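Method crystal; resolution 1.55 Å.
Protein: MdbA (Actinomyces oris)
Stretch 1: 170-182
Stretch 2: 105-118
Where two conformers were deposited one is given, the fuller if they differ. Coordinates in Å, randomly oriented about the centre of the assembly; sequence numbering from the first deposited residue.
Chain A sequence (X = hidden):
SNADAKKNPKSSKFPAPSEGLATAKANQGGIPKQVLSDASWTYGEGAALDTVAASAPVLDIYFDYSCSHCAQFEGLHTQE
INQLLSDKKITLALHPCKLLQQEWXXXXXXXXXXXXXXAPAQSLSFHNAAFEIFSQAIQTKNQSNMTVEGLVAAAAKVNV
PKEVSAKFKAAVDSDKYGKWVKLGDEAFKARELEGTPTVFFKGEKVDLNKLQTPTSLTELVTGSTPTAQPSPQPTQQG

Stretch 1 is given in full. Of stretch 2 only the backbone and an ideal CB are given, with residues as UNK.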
# COMPACT_ATOMS: atom_id res chain seq x y z
N ALA A 170 -19.43 -3.87 -7.55
CA ALA A 170 -19.67 -5.32 -7.44
C ALA A 170 -18.63 -6.01 -6.57
O ALA A 170 -18.97 -6.93 -5.82
CB ALA A 170 -19.71 -5.95 -8.81
N ALA A 171 -17.37 -5.56 -6.65
CA ALA A 171 -16.36 -6.16 -5.82
C ALA A 171 -16.59 -5.86 -4.35
O ALA A 171 -16.41 -6.72 -3.50
CB ALA A 171 -14.99 -5.66 -6.25
N VAL A 172 -16.95 -4.62 -4.07
CA VAL A 172 -17.26 -4.21 -2.70
C VAL A 172 -18.50 -4.95 -2.14
O VAL A 172 -18.43 -5.50 -1.03
CB VAL A 172 -17.44 -2.67 -2.61
CG1 VAL A 172 -17.97 -2.29 -1.25
CG2 VAL A 172 -16.12 -1.91 -2.85
N ASP A 173 -19.59 -5.00 -2.92
CA ASP A 173 -20.84 -5.63 -2.52
C ASP A 173 -20.70 -7.14 -2.27
O ASP A 173 -21.37 -7.68 -1.41
CB ASP A 173 -21.92 -5.40 -3.60
CG ASP A 173 -22.44 -3.93 -3.64
OD1 ASP A 173 -22.15 -3.14 -2.73
OD2 ASP A 173 -23.17 -3.58 -4.61
N SER A 174 -19.82 -7.79 -3.05
CA SER A 174 -19.60 -9.21 -2.97
C SER A 174 -18.44 -9.56 -2.01
O SER A 174 -18.18 -10.74 -1.78
CB SER A 174 -19.33 -9.79 -4.37
OG SER A 174 -18.08 -9.41 -4.90
N ASP A 175 -17.73 -8.54 -1.49
CA ASP A 175 -16.46 -8.70 -0.76
C ASP A 175 -15.55 -9.65 -1.53
O ASP A 175 -15.00 -10.60 -0.97
CB ASP A 175 -16.74 -9.21 0.65
CG ASP A 175 -15.60 -9.02 1.63
OD1 ASP A 175 -14.77 -8.09 1.44
OD2 ASP A 175 -15.59 -9.77 2.68
N LYS A 176 -15.33 -9.34 -2.81
CA LYS A 176 -14.56 -10.18 -3.69
C LYS A 176 -13.16 -10.51 -3.09
O LYS A 176 -12.67 -11.65 -3.25
CB LYS A 176 -14.35 -9.51 -5.04
CG LYS A 176 -13.53 -10.33 -6.03
CD LYS A 176 -13.49 -9.67 -7.41
CE LYS A 176 -12.63 -10.47 -8.39
NZ LYS A 176 -13.40 -11.70 -8.72
N TYR A 177 -12.54 -9.51 -2.48
CA TYR A 177 -11.21 -9.66 -1.94
C TYR A 177 -11.16 -9.79 -0.43
O TYR A 177 -10.13 -9.52 0.21
CB TYR A 177 -10.26 -8.54 -2.45
CG TYR A 177 -10.12 -8.51 -3.97
CD1 TYR A 177 -9.25 -9.36 -4.64
CD2 TYR A 177 -10.88 -7.65 -4.74
CE1 TYR A 177 -9.13 -9.35 -6.02
CE2 TYR A 177 -10.77 -7.62 -6.12
CZ TYR A 177 -9.89 -8.47 -6.77
OH TYR A 177 -9.77 -8.47 -8.16
N GLY A 178 -12.23 -10.32 0.16
CA GLY A 178 -12.23 -10.54 1.60
C GLY A 178 -11.13 -11.43 2.08
O GLY A 178 -10.66 -11.25 3.18
N LYS A 179 -10.73 -12.40 1.25
CA LYS A 179 -9.59 -13.26 1.63
C LYS A 179 -8.29 -12.49 1.74
O LYS A 179 -7.42 -12.79 2.58
CB LYS A 179 -9.38 -14.42 0.65
CG LYS A 179 -10.42 -15.51 0.78
CD LYS A 179 -10.24 -16.59 -0.29
CE LYS A 179 -8.88 -17.26 -0.31
NZ LYS A 179 -8.83 -18.28 -1.40
N TRP A 180 -8.16 -11.48 0.91
CA TRP A 180 -6.95 -10.65 0.96
C TRP A 180 -6.91 -9.84 2.24
O TRP A 180 -5.87 -9.72 2.88
CB TRP A 180 -6.94 -9.70 -0.24
CG TRP A 180 -5.71 -8.85 -0.38
CD1 TRP A 180 -4.47 -9.15 0.03
CD2 TRP A 180 -5.65 -7.57 -0.97
NE1 TRP A 180 -3.59 -8.13 -0.30
CE2 TRP A 180 -4.30 -7.15 -0.93
CE3 TRP A 180 -6.58 -6.74 -1.58
CZ2 TRP A 180 -3.89 -5.92 -1.42
CZ3 TRP A 180 -6.17 -5.51 -2.06
CH2 TRP A 180 -4.84 -5.13 -2.01
N VAL A 181 -8.04 -9.26 2.61
CA VAL A 181 -8.16 -8.50 3.86
C VAL A 181 -7.78 -9.42 5.05
O VAL A 181 -6.97 -9.06 5.90
CB VAL A 181 -9.58 -7.94 4.02
CG1 VAL A 181 -9.76 -7.25 5.35
CG2 VAL A 181 -9.93 -7.02 2.86
N LYS A 182 -8.35 -10.63 5.06
CA LYS A 182 -8.06 -11.57 6.13
C LYS A 182 -6.54 -11.91 6.17
O LYS A 182 -5.93 -11.99 7.24
CB LYS A 182 -8.95 -12.82 5.98
CG LYS A 182 -10.40 -12.55 6.35
CD LYS A 182 -11.36 -13.75 6.35
CE LYS A 182 -12.22 -13.90 5.08
NZ LYS A 182 -13.54 -13.18 5.10
N UNK A 105 -11.79 0.21 5.34
CA UNK A 105 -10.64 -0.52 4.88
C UNK A 105 -11.01 -1.63 3.91
O UNK A 105 -10.31 -1.80 2.90
CB UNK A 105 -9.88 -1.10 6.08
N UNK A 106 -12.09 -2.38 4.19
CA UNK A 106 -12.53 -3.40 3.25
C UNK A 106 -13.02 -2.79 1.94
O UNK A 106 -12.83 -3.35 0.88
CB UNK A 106 -13.64 -4.25 3.88
N UNK A 107 -13.72 -1.66 2.03
CA UNK A 107 -14.20 -0.99 0.82
C UNK A 107 -13.01 -0.63 -0.07
O UNK A 107 -12.98 -0.97 -1.28
CB UNK A 107 -15.01 0.26 1.17
N UNK A 108 -12.03 0.05 0.52
CA UNK A 108 -10.84 0.45 -0.24
C UNK A 108 -10.08 -0.77 -0.75
O UNK A 108 -9.68 -0.78 -1.92
CB UNK A 108 -9.92 1.32 0.62
N UNK A 109 -9.90 -1.80 0.10
CA UNK A 109 -9.15 -2.98 -0.35
C UNK A 109 -9.85 -3.69 -1.52
O UNK A 109 -9.20 -4.22 -2.41
CB UNK A 109 -8.96 -3.96 0.81
N UNK A 110 -11.17 -3.75 -1.51
CA UNK A 110 -11.85 -4.35 -2.63
C UNK A 110 -11.65 -3.56 -3.93
O UNK A 110 -11.43 -4.15 -4.98
CB UNK A 110 -13.34 -4.47 -2.31
N UNK A 111 -11.68 -2.23 -3.85
CA UNK A 111 -11.45 -1.42 -5.04
C UNK A 111 -9.97 -1.54 -5.47
O UNK A 111 -9.68 -1.67 -6.65
CB UNK A 111 -11.82 0.04 -4.77
N UNK A 112 -9.07 -1.53 -4.51
CA UNK A 112 -7.64 -1.70 -4.81
C UNK A 112 -7.38 -3.04 -5.45
O UNK A 112 -6.54 -3.15 -6.33
CB UNK A 112 -6.80 -1.56 -3.54
N UNK A 113 -8.09 -4.09 -5.03
CA UNK A 113 -7.91 -5.41 -5.64
C UNK A 113 -8.25 -5.39 -7.12
O UNK A 113 -7.55 -5.96 -7.95
CB UNK A 113 -8.77 -6.45 -4.92
N UNK A 114 -9.34 -4.70 -7.46
CA UNK A 114 -9.73 -4.57 -8.86
C UNK A 114 -8.64 -3.80 -9.63
O UNK A 114 -8.26 -4.18 -10.72
CB UNK A 114 -11.08 -3.86 -8.98
N UNK A 115 -8.14 -2.70 -9.03
CA UNK A 115 -7.10 -1.94 -9.69
C UNK A 115 -5.83 -2.81 -9.90
O UNK A 115 -5.22 -2.78 -10.98
CB UNK A 115 -6.77 -0.69 -8.87
N UNK A 116 -5.39 -3.50 -8.86
CA UNK A 116 -4.23 -4.37 -9.01
C UNK A 116 -4.38 -5.39 -10.11
O UNK A 116 -3.45 -5.66 -10.86
CB UNK A 116 -3.95 -5.09 -7.69
N UNK A 117 -5.56 -5.97 -10.19
CA UNK A 117 -5.81 -7.02 -11.14
C UNK A 117 -6.06 -6.51 -12.56
O UNK A 117 -5.73 -7.21 -13.51
CB UNK A 117 -7.01 -7.85 -10.67
N UNK A 118 -6.66 -5.32 -12.72
CA UNK A 118 -7.10 -4.87 -14.02
C UNK A 118 -6.43 -3.59 -14.54
O UNK A 118 -6.47 -3.30 -15.74
CB UNK A 118 -8.61 -4.66 -13.97

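Stretch 2 is one helix throughout. It crosses two helical segments of stretch 1 and the turn between them, running at 133° to the first and 117° to the second.

At position 105 CA-to-CB points sideways, with nothing of stretch 1 within 5.5 Å of the ideal CB. Many residues would fit; it is Thr 105.

Position 106 points toward stretch 1. Its ideal CB lies 4.7 Å from both Asp 175 OD1 and Val 181 CG2. A small or polar side chain suits this mixed setting. It is Ser 106, and water 1 links it to the acid: the water is 2.7 Å from Ser 106 OG and donates to Asp 175 OD1 at 2.8 Å.

At position 107 CA-to-CB points sideways, and the ideal CB is 4.6 Å from Val 172 CG1. An aliphatic residue suits it. Val 107 packs CG1 at 4.0 Å from Val 172 CG2.

Position 109 faces Val 181 and the ring of Trp 180. A flexible apolar side chain would fill this space. It is Met 109, as selenomethionine. Its CE lies over the ring face, 3.7 Å from the centroid of the six-membered ring of Trp 180.

Position 110 faces the turn, where Tyr 177 N offers a donor and Asp 175 a carboxylate. A side chain with both acceptor and donor suits best; Asn or Gln could be considered. Asn 110 does both: Tyr 177 N donates to Asn 110 OD1 at 2.8 Å, and Asn 110 ND2 donates to Asp 175 OD1 at 3.0 Å. Asn 110 ND2 also donates to Ser 106 O at 2.9 Å.

At positions 108 and 111 CA-to-CB points away, and many residues would do; they are Val 108 and Ala 111.

At position 112 CA-to-CB points sideways, and the ideal CB is 4.3 Å from Trp 180 CZ3, so an apolar residue fits. Met 112, also selenomethionine, places CG 3.9 Å from Trp 180 CH2.

At position 113 an ideal CB would be 2.4 Å from Tyr 177 CD2, a clash. This indicates glycine. Gly 113 CA sits over the Tyr 177 ring face, 3.7 Å from its centroid.

At position 114 CA-to-CB points sideways, near Tyr 177 and Ala 171, favouring an aliphatic group. Val 114 CG2 reaches Ala 171 CB at 3.6 Å.

Position 116 points toward stretch 1 but needs length to reach the Trp 180 ring; a long apolar side chain suits. Leu 116 CD1 comes 3.6 Å from Trp 180 CH2.

Position 117 has its ideal CB 3.8 Å from Tyr 177 OH, so a polar side chain, acceptor or donor, would suit. Asp 117 OD2 accepts from Tyr 177 OH at 2.6 Å.

Positions 115 and 118 meet no limit from stretch 1, so many residues would do; they are Val 115 and Glu 118.

Stretch 2 (105-118) TSVVMNAMGVVLDE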
# COMPACT_ATOMS: atom_id res chain seq x y z
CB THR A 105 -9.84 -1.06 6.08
OG1 THR A 105 -9.46 0.07 6.88
CG2 THR A 105 -8.62 -1.87 5.65
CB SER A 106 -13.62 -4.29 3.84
OG SER A 106 -13.10 -5.11 4.90
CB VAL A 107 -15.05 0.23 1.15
CG1 VAL A 107 -15.46 0.97 -0.11
CG2 VAL A 107 -16.29 -0.20 1.94
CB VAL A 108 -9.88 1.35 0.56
CG1 VAL A 108 -8.70 1.72 -0.31
CG2 VAL A 108 -10.57 2.59 1.06
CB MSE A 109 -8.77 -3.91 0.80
CG MSE A 109 -7.68 -3.25 1.62
SE MSE A 109 -7.04 -4.38 3.07
CE MSE A 109 -6.26 -5.78 1.99
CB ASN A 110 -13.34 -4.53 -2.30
CG ASN A 110 -13.57 -5.83 -1.55
OD1 ASN A 110 -13.38 -6.88 -2.13
ND2 ASN A 110 -13.97 -5.77 -0.27
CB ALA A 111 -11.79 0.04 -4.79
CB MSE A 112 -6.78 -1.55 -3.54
CG MSE A 112 -5.27 -1.75 -3.81
SE MSE A 112 -4.52 -0.66 -5.30
CE MSE A 112 -4.21 0.92 -4.19
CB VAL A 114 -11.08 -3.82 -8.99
CG1 VAL A 114 -11.39 -3.51 -10.45
CG2 VAL A 114 -12.24 -4.56 -8.33
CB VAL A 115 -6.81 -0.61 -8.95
CG1 VAL A 115 -5.64 0.08 -9.60
CG2 VAL A 115 -8.02 0.25 -8.99
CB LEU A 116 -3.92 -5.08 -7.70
CG LEU A 116 -3.36 -4.16 -6.60
CD1 LEU A 116 -3.31 -4.86 -5.25
CD2 LEU A 116 -1.96 -3.62 -6.93
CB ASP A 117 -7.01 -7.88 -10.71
CG ASP A 117 -6.66 -8.94 -9.68
OD1 ASP A 117 -5.45 -9.21 -9.45
OD2 ASP A 117 -7.61 -9.58 -9.15
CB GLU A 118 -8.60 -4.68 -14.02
CG GLU A 118 -9.35 -5.96 -13.66
CD GLU A 118 -10.55 -6.19 -14.54
OE1 GLU A 118 -11.12 -5.20 -15.05
OE2 GLU A 118 -10.91 -7.35 -14.75
O HOH W 1 -13.37 -7.62 3.81
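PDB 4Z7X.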